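Local coordinates for protein tryptophan synthase alpha chain (Campylobacter jejuni, PDB 3THA) that probably catalyses the aldol cleavage of indoleglycerol phosphate to indole and glyceraldehyde 3-phosphate, the alpha reaction of tryptophan synthase, at residues L22-L27 / A65-D70; E59-A64 / V226-V231; V95-I100 / P123-E128; A119-E124 / A143-V148. All coordinates share one frame; numbering follows the deposited sequence.

Contact 1 of 4, residues L22-L27 / A65-D70; sequences LGYPNL and AKIALD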
loop_
_atom_site.group_PDB
_atom_site.type_symbol
_atom_site.label_atom_id
_atom_site.label_comp_id
_atom_site.label_asym_id
_atom_site.label_seq_id
_atom_site.Cartn_x
_atom_site.Cartn_y
_atom_site.Cartn_z
ATOM N N LEU B 22 -6.526 -13.018 -4.004
ATOM C CA LEU B 22 -7.390 -14.139 -3.726
ATOM C C LEU B 22 -8.725 -13.621 -3.257
ATOM O O LEU B 22 -8.780 -12.719 -2.440
ATOM C CB LEU B 22 -6.739 -15.002 -2.667
ATOM C CG LEU B 22 -5.580 -15.801 -3.276
ATOM C CD1 LEU B 22 -5.013 -16.736 -2.254
ATOM C CD2 LEU B 22 -6.052 -16.633 -4.485
ATOM N N GLY B 23 -9.806 -14.161 -3.810
ATOM C CA GLY B 23 -11.168 -13.756 -3.408
ATOM C C GLY B 23 -11.785 -12.665 -4.277
ATOM O O GLY B 23 -12.863 -12.183 -3.982
ATOM N N TYR B 24 -11.103 -12.291 -5.352
ATOM C CA TYR B 24 -11.560 -11.253 -6.222
ATOM C C TYR B 24 -11.810 -11.775 -7.657
ATOM O O TYR B 24 -10.866 -12.248 -8.299
ATOM C CB TYR B 24 -10.517 -10.123 -6.265
ATOM C CG TYR B 24 -10.897 -9.054 -7.267
ATOM C CD1 TYR B 24 -12.060 -8.306 -7.095
ATOM C CD2 TYR B 24 -10.125 -8.818 -8.414
ATOM C CE1 TYR B 24 -12.431 -7.315 -8.022
ATOM C CE2 TYR B 24 -10.507 -7.845 -9.350
ATOM C CZ TYR B 24 -11.641 -7.094 -9.139
ATOM O OH TYR B 24 -12.036 -6.126 -10.047
ATOM N N PRO B 25 -13.048 -11.649 -8.181
ATOM C CA PRO B 25 -14.218 -11.013 -7.609
ATOM C C PRO B 25 -14.968 -11.909 -6.634
ATOM O O PRO B 25 -15.945 -11.449 -6.006
ATOM C CB PRO B 25 -15.100 -10.707 -8.830
ATOM C CG PRO B 25 -14.481 -11.468 -9.990
ATOM C CD PRO B 25 -13.384 -12.326 -9.445
ATOM N N ASN B 26 -14.534 -13.172 -6.541
ATOM C CA ASN B 26 -14.974 -14.104 -5.521
ATOM C C ASN B 26 -14.001 -15.282 -5.415
ATOM O O ASN B 26 -13.102 -15.432 -6.245
ATOM C CB ASN B 26 -16.461 -14.526 -5.661
ATOM C CG ASN B 26 -16.815 -15.076 -7.044
ATOM O OD1 ASN B 26 -16.024 -15.787 -7.655
ATOM N ND2 ASN B 26 -18.030 -14.784 -7.517
ATOM N N LEU B 27 -14.151 -16.072 -4.359
ATOM C CA LEU B 27 -13.228 -17.120 -4.046
ATOM C C LEU B 27 -13.294 -18.212 -5.097
ATOM O O LEU B 27 -12.274 -18.776 -5.494
ATOM C CB LEU B 27 -13.547 -17.692 -2.663
ATOM C CG LEU B 27 -12.385 -18.463 -2.002
ATOM C CD1 LEU B 27 -11.050 -17.654 -2.008
ATOM C CD2 LEU B 27 -12.767 -18.933 -0.558
ATOM N N ALA B 65 -9.404 -6.090 -2.727
ATOM C CA ALA B 65 -9.265 -6.496 -1.335
ATOM C C ALA B 65 -10.521 -6.202 -0.485
ATOM O O ALA B 65 -10.891 -7.026 0.364
ATOM C CB ALA B 65 -7.980 -5.887 -0.708
ATOM N N LYS B 66 -11.211 -5.077 -0.743
ATOM C CA LYS B 66 -12.468 -4.816 -0.057
ATOM C C LYS B 66 -13.446 -5.861 -0.508
ATOM O O LYS B 66 -14.197 -6.447 0.297
ATOM C CB LYS B 66 -13.049 -3.419 -0.343
ATOM C CG LYS B 66 -12.073 -2.238 -0.267
ATOM C CD LYS B 66 -12.864 -1.026 0.178
ATOM C CE LYS B 66 -12.068 0.280 0.165
ATOM N NZ LYS B 66 -10.641 0.269 0.687
ATOM N N ILE B 67 -13.439 -6.116 -1.809
ATOM C CA ILE B 67 -14.349 -7.117 -2.348
ATOM C C ILE B 67 -14.093 -8.461 -1.696
ATOM O O ILE B 67 -15.035 -9.101 -1.233
ATOM C CB ILE B 67 -14.302 -7.199 -3.866
ATOM C CG1 ILE B 67 -14.857 -5.886 -4.466
ATOM C CG2 ILE B 67 -15.186 -8.341 -4.334
ATOM C CD1 ILE B 67 -14.264 -5.457 -5.826
ATOM N N ALA B 68 -12.825 -8.879 -1.607
ATOM C CA ALA B 68 -12.532 -10.143 -0.986
ATOM C C ALA B 68 -13.054 -10.112 0.450
ATOM O O ALA B 68 -13.712 -11.087 0.900
ATOM C CB ALA B 68 -11.034 -10.410 -0.995
ATOM N N LEU B 69 -12.763 -9.001 1.151
ATOM C CA LEU B 69 -13.055 -8.890 2.589
ATOM C C LEU B 69 -14.535 -8.960 2.906
ATOM O O LEU B 69 -14.943 -9.721 3.786
ATOM C CB LEU B 69 -12.445 -7.630 3.240
ATOM C CG LEU B 69 -10.935 -7.616 3.433
ATOM C CD1 LEU B 69 -10.514 -6.178 3.790
ATOM C CD2 LEU B 69 -10.485 -8.632 4.482
ATOM N N ASP B 70 -15.354 -8.203 2.197
ATOM C CA ASP B 70 -16.797 -8.261 2.482
ATOM C C ASP B 70 -17.460 -9.561 1.974
ATOM O O ASP B 70 -18.579 -9.905 2.368
ATOM C CB ASP B 70 -17.516 -7.065 1.888
ATOM C CG ASP B 70 -18.054 -7.358 0.530
ATOM O OD1 ASP B 70 -19.263 -7.116 0.314
ATOM O OD2 ASP B 70 -17.269 -7.861 -0.309
#
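Tyr24 and Ile67 carry the apolar part of this contact, crossing obliquely. Ile67 CD1 reaches Tyr24 CE1 at 3.4 Å and touches the neighbouring ring carbon CD1 as well. Tyr24 CG is anti to the backbone N (chi1 175°), and beyond it CD1 and CE1 lie against Ile67. A branched isoleucine suits this place: while CD1 meets the ring, CG2 packs at 3.6 Å on the carbonyl oxygen of Pro25, which follows a cis peptide bond.

The rest is backbone against a small residue, without a hydrogen bond between the segments. Ala68 CB rests on Leu22 O at 3.5 Å, and Ala68 CA lies 3.6 Å from Gly23 O. Gly23, at a positive phi of 94°, has no side chain to hold the two segments apart, and its CA comes within 4.6 Å of Ala68 CA. Two small residues thus let the loop lie against the helix.

The loop 22-27 joins strand 15-21 to helix 27-35, for which Asn26 is the N-cap, and Gly23 N is bonded to Ser30 OG of that helix. Leu22 turns to helices 27-35 and 75-83, whereas helix 60-70 meets the second subunit, another copy of this alpha chain, where Ile67 packs on its Gly175.

Contact 2 of 4, residues E59-A64 / V226-V231; sequences EIIADA and VGTSIV
The first turns of two helices, 60-70 and 228-233, face each other with Ile60 CA and Thr228 CA 6.5 Å apart, and no hydrogen bond links them. Both begin at the C-terminal end of the TIM barrel, one in the long connection after strand 44-48 and the other after strand 223-226, so the contact spans the top of strand 15-21, which lies between those two in the sheet.

Apolar branches do the joining. Ile60 and Val231 slide past each other in opposite directions, bringing Ile60 CG2 to 3.6 Å from Val231 CG1. That CG1 is anti to the backbone N (chi1 176°) and also meets Ala64 CB at 4.2 Å; alanine is a fitting partner, offering a single methyl one helical turn further on. Val231 CG2 approaches Ile61 CG1 more loosely, at 4.4 Å. Beta branching suits Val231, whose CG1 serves Ile60 and Ala64 while CG2 is left for Ile61.

Tyr19 of strand 15-21 packs on Ile61 and Val231, and Val21 on Ala64 and Val231. Just ahead of the first helix, Glu59 OE2 accepts from the backbone N of Asp57, a predicted catalytic proton acceptor, while Ile60 N bonds Glu59 OE1 of the second alpha chain. Ile61 and Thr228 cross at about a right angle, Ile61 CD1 stopping 4.2 Å from Thr228 CG2.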
loop_
_atom_site.group_PDB
_atom_site.type_symbol
_atom_site.label_atom_id
_atom_site.label_comp_id
_atom_site.label_asym_id
_atom_site.label_seq_id
_atom_site.Cartn_x
_atom_site.Cartn_y
_atom_site.Cartn_z
ATOM N N GLU B 59 -7.846 2.606 -5.797
ATOM C CA GLU B 59 -6.972 1.692 -6.562
ATOM C C GLU B 59 -7.461 0.288 -6.945
ATOM O O GLU B 59 -8.107 -0.408 -6.154
ATOM C CB GLU B 59 -5.568 1.554 -5.917
ATOM C CG GLU B 59 -5.414 2.000 -4.479
ATOM C CD GLU B 59 -4.929 3.444 -4.315
ATOM O OE1 GLU B 59 -3.706 3.736 -4.414
ATOM O OE2 GLU B 59 -5.761 4.293 -4.020
ATOM N N ILE B 60 -7.066 -0.148 -8.138
ATOM C CA ILE B 60 -7.353 -1.513 -8.600
ATOM C C ILE B 60 -7.242 -2.545 -7.494
ATOM O O ILE B 60 -8.246 -3.254 -7.199
ATOM C CB ILE B 60 -6.391 -1.960 -9.706
ATOM C CG1 ILE B 60 -6.530 -1.056 -10.944
ATOM C CG2 ILE B 60 -6.657 -3.356 -10.033
ATOM C CD1 ILE B 60 -5.685 -1.478 -12.134
ATOM N N ILE B 61 -6.039 -2.630 -6.885
ATOM C CA ILE B 61 -5.756 -3.674 -5.903
ATOM C C ILE B 61 -6.605 -3.548 -4.619
ATOM O O ILE B 61 -6.972 -4.579 -3.993
ATOM C CB ILE B 61 -4.225 -3.795 -5.612
ATOM C CG1 ILE B 61 -3.498 -4.244 -6.879
ATOM C CG2 ILE B 61 -3.943 -4.757 -4.456
ATOM C CD1 ILE B 61 -2.062 -4.325 -6.779
ATOM N N ALA B 62 -6.983 -2.310 -4.267
ATOM C CA ALA B 62 -7.681 -2.099 -3.001
ATOM C C ALA B 62 -9.135 -2.515 -3.106
ATOM O O ALA B 62 -9.659 -3.375 -2.352
ATOM C CB ALA B 62 -7.512 -0.636 -2.482
ATOM N N ASP B 63 -9.792 -1.957 -4.093
ATOM C CA ASP B 63 -11.087 -2.507 -4.502
ATOM C C ASP B 63 -11.162 -4.039 -4.411
ATOM O O ASP B 63 -12.092 -4.583 -3.761
ATOM C CB ASP B 63 -11.469 -1.973 -5.863
ATOM C CG ASP B 63 -12.214 -0.630 -5.761
ATOM O OD1 ASP B 63 -13.428 -0.606 -5.399
ATOM O OD2 ASP B 63 -11.565 0.413 -6.033
ATOM N N ALA B 64 -10.164 -4.721 -4.983
ATOM C CA ALA B 64 -10.134 -6.195 -5.015
ATOM C C ALA B 64 -10.191 -6.751 -3.592
ATOM O O ALA B 64 -10.948 -7.746 -3.288
ATOM C CB ALA B 64 -8.885 -6.678 -5.688
ATOM N N VAL B 226 4.102 -9.043 -13.296
ATOM C CA VAL B 226 2.933 -8.214 -13.561
ATOM C C VAL B 226 1.922 -8.194 -12.383
ATOM O O VAL B 226 1.493 -9.252 -11.871
ATOM C CB VAL B 226 2.297 -8.615 -14.865
ATOM C CG1 VAL B 226 1.077 -7.718 -15.196
ATOM C CG2 VAL B 226 3.345 -8.549 -15.998
ATOM N N GLY B 227 1.586 -6.977 -11.929
ATOM C CA GLY B 227 0.697 -6.773 -10.759
ATOM C C GLY B 227 -0.704 -6.214 -11.067
ATOM O O GLY B 227 -1.636 -6.935 -11.464
ATOM N N THR B 228 -0.837 -4.912 -10.868
ATOM C CA THR B 228 -2.032 -4.163 -11.207
ATOM C C THR B 228 -2.779 -4.752 -12.396
ATOM O O THR B 228 -3.935 -5.135 -12.244
ATOM C CB THR B 228 -1.680 -2.681 -11.475
ATOM O OG1 THR B 228 -0.690 -2.595 -12.538
ATOM C CG2 THR B 228 -1.121 -2.074 -10.162
ATOM N N SER B 229 -2.104 -4.848 -13.543
ATOM C CA SER B 229 -2.696 -5.312 -14.786
ATOM C C SER B 229 -3.363 -6.673 -14.765
ATOM O O SER B 229 -4.440 -6.814 -15.334
ATOM C CB SER B 229 -1.661 -5.307 -15.880
ATOM O OG SER B 229 -1.453 -3.987 -16.249
ATOM N N ILE B 230 -2.725 -7.673 -14.151
ATOM C CA ILE B 230 -3.310 -9.004 -14.061
ATOM C C ILE B 230 -4.597 -8.883 -13.270
ATOM O O ILE B 230 -5.647 -9.307 -13.732
ATOM C CB ILE B 230 -2.346 -10.067 -13.436
ATOM C CG1 ILE B 230 -1.637 -10.885 -14.529
ATOM C CG2 ILE B 230 -3.128 -11.132 -12.646
ATOM C CD1 ILE B 230 -0.714 -10.127 -15.404
ATOM N N VAL B 231 -4.526 -8.257 -12.101
ATOM C CA VAL B 231 -5.729 -8.015 -11.319
ATOM C C VAL B 231 -6.853 -7.393 -12.193
ATOM O O VAL B 231 -8.035 -7.729 -12.022
ATOM C CB VAL B 231 -5.440 -7.175 -10.032
ATOM C CG1 VAL B 231 -6.744 -6.852 -9.276
ATOM C CG2 VAL B 231 -4.484 -7.929 -9.103
#

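Contact 3 of 4, residues V95-I100 / P123-E128; sequences VYYNLI and PELSFE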
loop_
_atom_site.group_PDB
_atom_site.type_symbol
_atom_site.label_atom_id
_atom_site.label_comp_id
_atom_site.label_asym_id
_atom_site.label_seq_id
_atom_site.Cartn_x
_atom_site.Cartn_y
_atom_site.Cartn_z
ATOM N N VAL B 95 1.712 -10.646 1.394
ATOM C CA VAL B 95 0.780 -10.131 2.382
ATOM C C VAL B 95 1.479 -9.055 3.203
ATOM O O VAL B 95 2.684 -9.035 3.305
ATOM C CB VAL B 95 0.331 -11.264 3.387
ATOM C CG1 VAL B 95 -0.535 -12.293 2.702
ATOM C CG2 VAL B 95 1.519 -11.937 4.012
ATOM N N TYR B 96 0.706 -8.179 3.808
ATOM C CA TYR B 96 1.250 -7.291 4.800
ATOM C C TYR B 96 1.448 -8.041 6.077
ATOM O O TYR B 96 0.798 -9.073 6.302
ATOM C CB TYR B 96 0.295 -6.193 5.053
ATOM C CG TYR B 96 0.233 -5.215 3.938
ATOM C CD1 TYR B 96 1.210 -4.268 3.810
ATOM C CD2 TYR B 96 -0.807 -5.235 3.006
ATOM C CE1 TYR B 96 1.162 -3.340 2.841
ATOM C CE2 TYR B 96 -0.855 -4.289 1.998
ATOM C CZ TYR B 96 0.146 -3.332 1.941
ATOM O OH TYR B 96 0.186 -2.338 0.985
ATOM N N TYR B 97 2.380 -7.545 6.873
ATOM C CA TYR B 97 2.784 -8.160 8.121
ATOM C C TYR B 97 1.647 -8.281 9.132
ATOM O O TYR B 97 1.652 -9.203 9.956
ATOM C CB TYR B 97 3.956 -7.392 8.733
ATOM C CG TYR B 97 4.681 -8.150 9.831
ATOM C CD1 TYR B 97 5.639 -9.111 9.530
ATOM C CD2 TYR B 97 4.429 -7.880 11.173
ATOM C CE1 TYR B 97 6.317 -9.798 10.532
ATOM C CE2 TYR B 97 5.109 -8.542 12.175
ATOM C CZ TYR B 97 6.043 -9.515 11.849
ATOM O OH TYR B 97 6.720 -10.183 12.851
ATOM N N ASN B 98 0.675 -7.370 9.063
ATOM C CA ASN B 98 -0.434 -7.380 9.990
ATOM C C ASN B 98 -1.211 -8.694 9.924
ATOM O O ASN B 98 -1.731 -9.157 10.930
ATOM C CB ASN B 98 -1.357 -6.181 9.790
ATOM C CG ASN B 98 -1.970 -6.099 8.364
ATOM O OD1 ASN B 98 -2.168 -7.099 7.661
ATOM N ND2 ASN B 98 -2.273 -4.893 7.952
ATOM N N LEU B 99 -1.310 -9.284 8.738
ATOM C CA LEU B 99 -1.979 -10.536 8.582
ATOM C C LEU B 99 -1.192 -11.620 9.348
ATOM O O LEU B 99 -1.780 -12.491 10.023
ATOM C CB LEU B 99 -2.060 -10.884 7.104
ATOM C CG LEU B 99 -3.053 -11.999 6.767
ATOM C CD1 LEU B 99 -3.460 -11.925 5.326
ATOM C CD2 LEU B 99 -2.485 -13.331 7.022
ATOM N N ILE B 100 0.134 -11.561 9.227
ATOM C CA ILE B 100 1.030 -12.577 9.765
ATOM C C ILE B 100 1.038 -12.476 11.281
ATOM O O ILE B 100 0.696 -13.438 11.969
ATOM C CB ILE B 100 2.451 -12.477 9.137
ATOM C CG1 ILE B 100 2.368 -12.684 7.602
ATOM C CG2 ILE B 100 3.444 -13.455 9.804
ATOM C CD1 ILE B 100 3.722 -12.872 6.888
ATOM N N PRO B 123 5.366 -6.490 1.945
ATOM C CA PRO B 123 5.539 -5.107 1.625
ATOM C C PRO B 123 5.622 -4.335 2.911
ATOM O O PRO B 123 4.847 -4.608 3.863
ATOM C CB PRO B 123 4.190 -4.728 0.919
ATOM C CG PRO B 123 3.725 -6.012 0.371
ATOM C CD PRO B 123 4.101 -7.029 1.391
ATOM N N GLU B 124 6.496 -3.332 2.879
ATOM C CA GLU B 124 6.693 -2.366 3.935
ATOM C C GLU B 124 7.243 -2.980 5.236
ATOM O O GLU B 124 7.362 -2.272 6.261
ATOM C CB GLU B 124 5.449 -1.518 4.170
ATOM C CG GLU B 124 4.749 -1.033 2.873
ATOM C CD GLU B 124 5.556 -0.019 2.045
ATOM O OE1 GLU B 124 6.675 0.401 2.478
ATOM O OE2 GLU B 124 5.048 0.331 0.947
ATOM N N LEU B 125 7.636 -4.258 5.184
ATOM C CA LEU B 125 8.440 -4.799 6.274
ATOM C C LEU B 125 9.889 -4.554 5.908
ATOM O O LEU B 125 10.430 -5.249 5.054
ATOM C CB LEU B 125 8.179 -6.277 6.509
ATOM C CG LEU B 125 8.798 -6.909 7.760
ATOM C CD1 LEU B 125 8.116 -6.387 9.014
ATOM C CD2 LEU B 125 8.636 -8.406 7.679
ATOM N N SER B 126 10.519 -3.557 6.513
ATOM C CA SER B 126 11.939 -3.321 6.228
ATOM C C SER B 126 12.816 -4.458 6.777
ATOM O O SER B 126 12.394 -5.259 7.636
ATOM C CB SER B 126 12.433 -2.004 6.841
ATOM O OG SER B 126 12.548 -2.169 8.241
ATOM N N PHE B 127 14.055 -4.511 6.292
ATOM C CA PHE B 127 14.952 -5.581 6.702
ATOM C C PHE B 127 15.162 -5.609 8.228
ATOM O O PHE B 127 15.172 -6.671 8.876
ATOM C CB PHE B 127 16.287 -5.427 5.998
ATOM C CG PHE B 127 17.307 -6.428 6.451
ATOM C CD1 PHE B 127 18.225 -6.095 7.462
ATOM C CD2 PHE B 127 17.305 -7.732 5.921
ATOM C CE1 PHE B 127 19.150 -7.036 7.908
ATOM C CE2 PHE B 127 18.226 -8.691 6.360
ATOM C CZ PHE B 127 19.155 -8.346 7.357
ATOM N N GLU B 128 15.351 -4.426 8.778
ATOM C CA GLU B 128 15.592 -4.241 10.195
ATOM C C GLU B 128 14.446 -4.756 11.087
ATOM O O GLU B 128 14.702 -5.089 12.257
ATOM C CB GLU B 128 15.844 -2.756 10.463
ATOM C CG GLU B 128 17.241 -2.271 9.989
ATOM C CD GLU B 128 17.307 -1.835 8.485
ATOM O OE1 GLU B 128 16.280 -1.899 7.735
ATOM O OE2 GLU B 128 18.432 -1.422 8.067
HETATM O O HOH W 1 3.593 -4.995 6.337
#
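Pro123 and Tyr97 are joined by one water: it donates to Pro123 O at 2.8 Å and accepts from Tyr97 N at 2.9 Å. The same water oxygen lies in the plane of the Tyr96 ring, at its edge. Beside this bridge the backbones close up, with Val95 O only 3.1 Å from Pro123 CD. Proline has no N-H to offer this carbonyl and presents its ring carbon CD instead.

The Tyr96 side chain crosses Pro123 at about a right angle and sets CE1 against Pro123 CB at 3.8 Å; Glu124 CG comes to the edge of that ring. These are the loops that leave neighbouring strands 90-94 and 117-121 of the TIM barrel at their C-terminal ends.

Farther out, Leu125 CD1 lies over one face of the Tyr97 ring in a CH-pi contact, 4.1 Å from the centroid and 26° off the normal. Leu125 CG is anti to the backbone N (chi1 -171°), and the second methyl, CD2, touches Tyr97 CD1 at 3.6 Å, so both leucine branches grip the ring. Leu133 of helix 131-140 packs on both Tyr97 and Leu125. Glu124 O accepts a hydrogen bond from Asn98 ND2 of the second alpha chain, and Asn98 ND2 bonds Glu124 O there.

Contact 4 of 4, residues A119-E124 / A143-V148; sequences ALIVPE and ALITLV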
loop_
_atom_site.group_PDB
_atom_site.type_symbol
_atom_site.label_atom_id
_atom_site.label_comp_id
_atom_site.label_asym_id
_atom_site.label_seq_id
_atom_site.Cartn_x
_atom_site.Cartn_y
_atom_site.Cartn_z
ATOM N N ALA B 119 7.644 -19.068 -0.674
ATOM C CA ALA B 119 8.225 -17.748 -0.347
ATOM C C ALA B 119 7.199 -16.712 0.083
ATOM O O ALA B 119 6.038 -16.770 -0.333
ATOM C CB ALA B 119 8.989 -17.217 -1.521
ATOM N N LEU B 120 7.642 -15.718 0.854
ATOM C CA LEU B 120 6.788 -14.625 1.267
ATOM C C LEU B 120 7.420 -13.349 0.822
ATOM O O LEU B 120 8.623 -13.191 0.944
ATOM C CB LEU B 120 6.704 -14.552 2.783
ATOM C CG LEU B 120 6.485 -15.831 3.598
ATOM C CD1 LEU B 120 6.648 -15.513 5.080
ATOM C CD2 LEU B 120 5.092 -16.392 3.356
ATOM N N ILE B 121 6.608 -12.427 0.322
ATOM C CA ILE B 121 7.003 -11.067 0.118
ATOM C C ILE B 121 6.144 -10.230 1.083
ATOM O O ILE B 121 4.912 -10.289 1.026
ATOM C CB ILE B 121 6.645 -10.627 -1.295
ATOM C CG1 ILE B 121 7.189 -11.616 -2.328
ATOM C CG2 ILE B 121 7.104 -9.176 -1.575
ATOM C CD1 ILE B 121 6.739 -11.320 -3.741
ATOM N N VAL B 122 6.767 -9.435 1.953
ATOM C CA VAL B 122 6.004 -8.632 2.910
ATOM C C VAL B 122 6.299 -7.163 2.642
ATOM O O VAL B 122 7.386 -6.659 3.003
ATOM C CB VAL B 122 6.320 -8.991 4.388
ATOM C CG1 VAL B 122 5.319 -8.314 5.298
ATOM C CG2 VAL B 122 6.295 -10.568 4.628
ATOM N N PRO B 123 5.366 -6.490 1.945
ATOM C CA PRO B 123 5.539 -5.107 1.625
ATOM C C PRO B 123 5.622 -4.335 2.911
ATOM O O PRO B 123 4.847 -4.608 3.863
ATOM C CB PRO B 123 4.190 -4.728 0.919
ATOM C CG PRO B 123 3.725 -6.012 0.371
ATOM C CD PRO B 123 4.101 -7.029 1.391
ATOM N N GLU B 124 6.496 -3.332 2.879
ATOM C CA GLU B 124 6.693 -2.366 3.935
ATOM C C GLU B 124 7.243 -2.980 5.236
ATOM O O GLU B 124 7.362 -2.272 6.261
ATOM C CB GLU B 124 5.449 -1.518 4.170
ATOM C CG GLU B 124 4.749 -1.033 2.873
ATOM C CD GLU B 124 5.556 -0.019 2.045
ATOM O OE1 GLU B 124 6.675 0.401 2.478
ATOM O OE2 GLU B 124 5.048 0.331 0.947
ATOM N N ALA B 143 11.654 -18.822 1.927
ATOM C CA ALA B 143 12.407 -17.636 1.696
ATOM C C ALA B 143 11.544 -16.409 1.998
ATOM O O ALA B 143 10.369 -16.336 1.588
ATOM C CB ALA B 143 12.874 -17.621 0.246
ATOM N N LEU B 144 12.144 -15.454 2.710
ATOM C CA LEU B 144 11.634 -14.085 2.860
ATOM C C LEU B 144 12.318 -13.185 1.830
ATOM O O LEU B 144 13.527 -12.926 1.924
ATOM C CB LEU B 144 11.926 -13.544 4.274
ATOM C CG LEU B 144 11.296 -12.180 4.497
ATOM C CD1 LEU B 144 9.740 -12.278 4.298
ATOM C CD2 LEU B 144 11.598 -11.627 5.847
ATOM N N ILE B 145 11.550 -12.709 0.862
ATOM C CA ILE B 145 12.084 -12.204 -0.371
ATOM C C ILE B 145 12.558 -10.790 -0.153
ATOM O O ILE B 145 11.880 -9.999 0.512
ATOM C CB ILE B 145 10.997 -12.282 -1.500
ATOM C CG1 ILE B 145 10.510 -13.715 -1.716
ATOM C CG2 ILE B 145 11.426 -11.606 -2.821
ATOM C CD1 ILE B 145 11.535 -14.650 -2.369
ATOM N N THR B 146 13.721 -10.485 -0.738
ATOM C CA THR B 146 14.451 -9.256 -0.537
ATOM C C THR B 146 14.172 -8.286 -1.676
ATOM O O THR B 146 14.317 -8.651 -2.862
ATOM C CB THR B 146 15.996 -9.521 -0.581
ATOM O OG1 THR B 146 16.363 -10.539 0.352
ATOM C CG2 THR B 146 16.778 -8.281 -0.246
ATOM N N LEU B 147 13.878 -7.038 -1.311
ATOM C CA LEU B 147 13.533 -6.013 -2.256
ATOM C C LEU B 147 14.649 -5.054 -2.420
ATOM O O LEU B 147 15.234 -4.649 -1.433
ATOM C CB LEU B 147 12.330 -5.225 -1.748
ATOM C CG LEU B 147 10.979 -5.778 -2.151
ATOM C CD1 LEU B 147 10.824 -7.292 -1.809
ATOM C CD2 LEU B 147 9.938 -4.954 -1.464
ATOM N N VAL B 148 14.952 -4.660 -3.648
ATOM C CA VAL B 148 15.910 -3.586 -3.867
ATOM C C VAL B 148 15.384 -2.664 -4.960
ATOM O O VAL B 148 14.569 -3.104 -5.762
ATOM C CB VAL B 148 17.354 -4.101 -4.177
ATOM C CG1 VAL B 148 17.646 -5.394 -3.439
ATOM C CG2 VAL B 148 17.592 -4.278 -5.656
HETATM O O HOH W 2 9.560 -8.946 1.504
#
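Strands 117-121 and 143-148, with helix 131-140 between them, form a beta-alpha-beta unit of the TIM barrel, and here its parallel strands pair Ala119 with Ala143 and Leu120 with Leu144. Leu120 makes both direct bonds: its N donates to Ala143 O at 2.9 Å, and its O accepts from Ile145 N at 3.0 Å. Both are nearly straight (162° and 163° at hydrogen). Beyond them the strands spread, and a water continues the ladder, accepting from Val122 N at 2.9 Å and donating to Ile145 O at 2.7 Å.

Ala119, on the face it shares with Ala143, is small enough for its CB to lie 3.7 Å from Ile145 CD1, while Ile121 CG1 packs on Ile145 CB at 4.0 Å. On the face that carries Leu120 and Leu144, Leu144 CG is anti to the backbone N (chi1 -175°) and CD1 lies 3.9 Å from Val122 CG2, touching Leu120 CB too. Bulky aliphatic residues suit this helix-covered side.

Leu120, Val122 and Leu144 meet helix 131-140 through Cys137, Leu133 and Ile134. The Ile121 side chain lies about 3 Å from that of Glu46, a predicted proton acceptor; the backbone of Ile121 bonds Phe93 and Val95, while Thr146 and Val148 bond strand 168-171.

The four contacts form two groups in one closed eight-stranded barrel. Contacts 1 and 2 share helix 60-70, with centres 12 Å apart, and meet where Tyr24 CG packs on Ala64 CB. Contacts 3 and 4 share Pro123 and Glu124; their centres are 8 Å apart, and a probable hydrogen bond from Val95 N to Ile121 O continues the sheet between them. Centres in different groups are 19 to 23 Å apart. Along the chain, contacts 1 and 2 cross, while contacts 3 and 4 lie within the loop closed by contact 2. Contact 4 pairs strands nearest the predicted acceptor Glu46; the others pack loops and helices at the strands' C-terminal ends, and all four touch the second alpha chain.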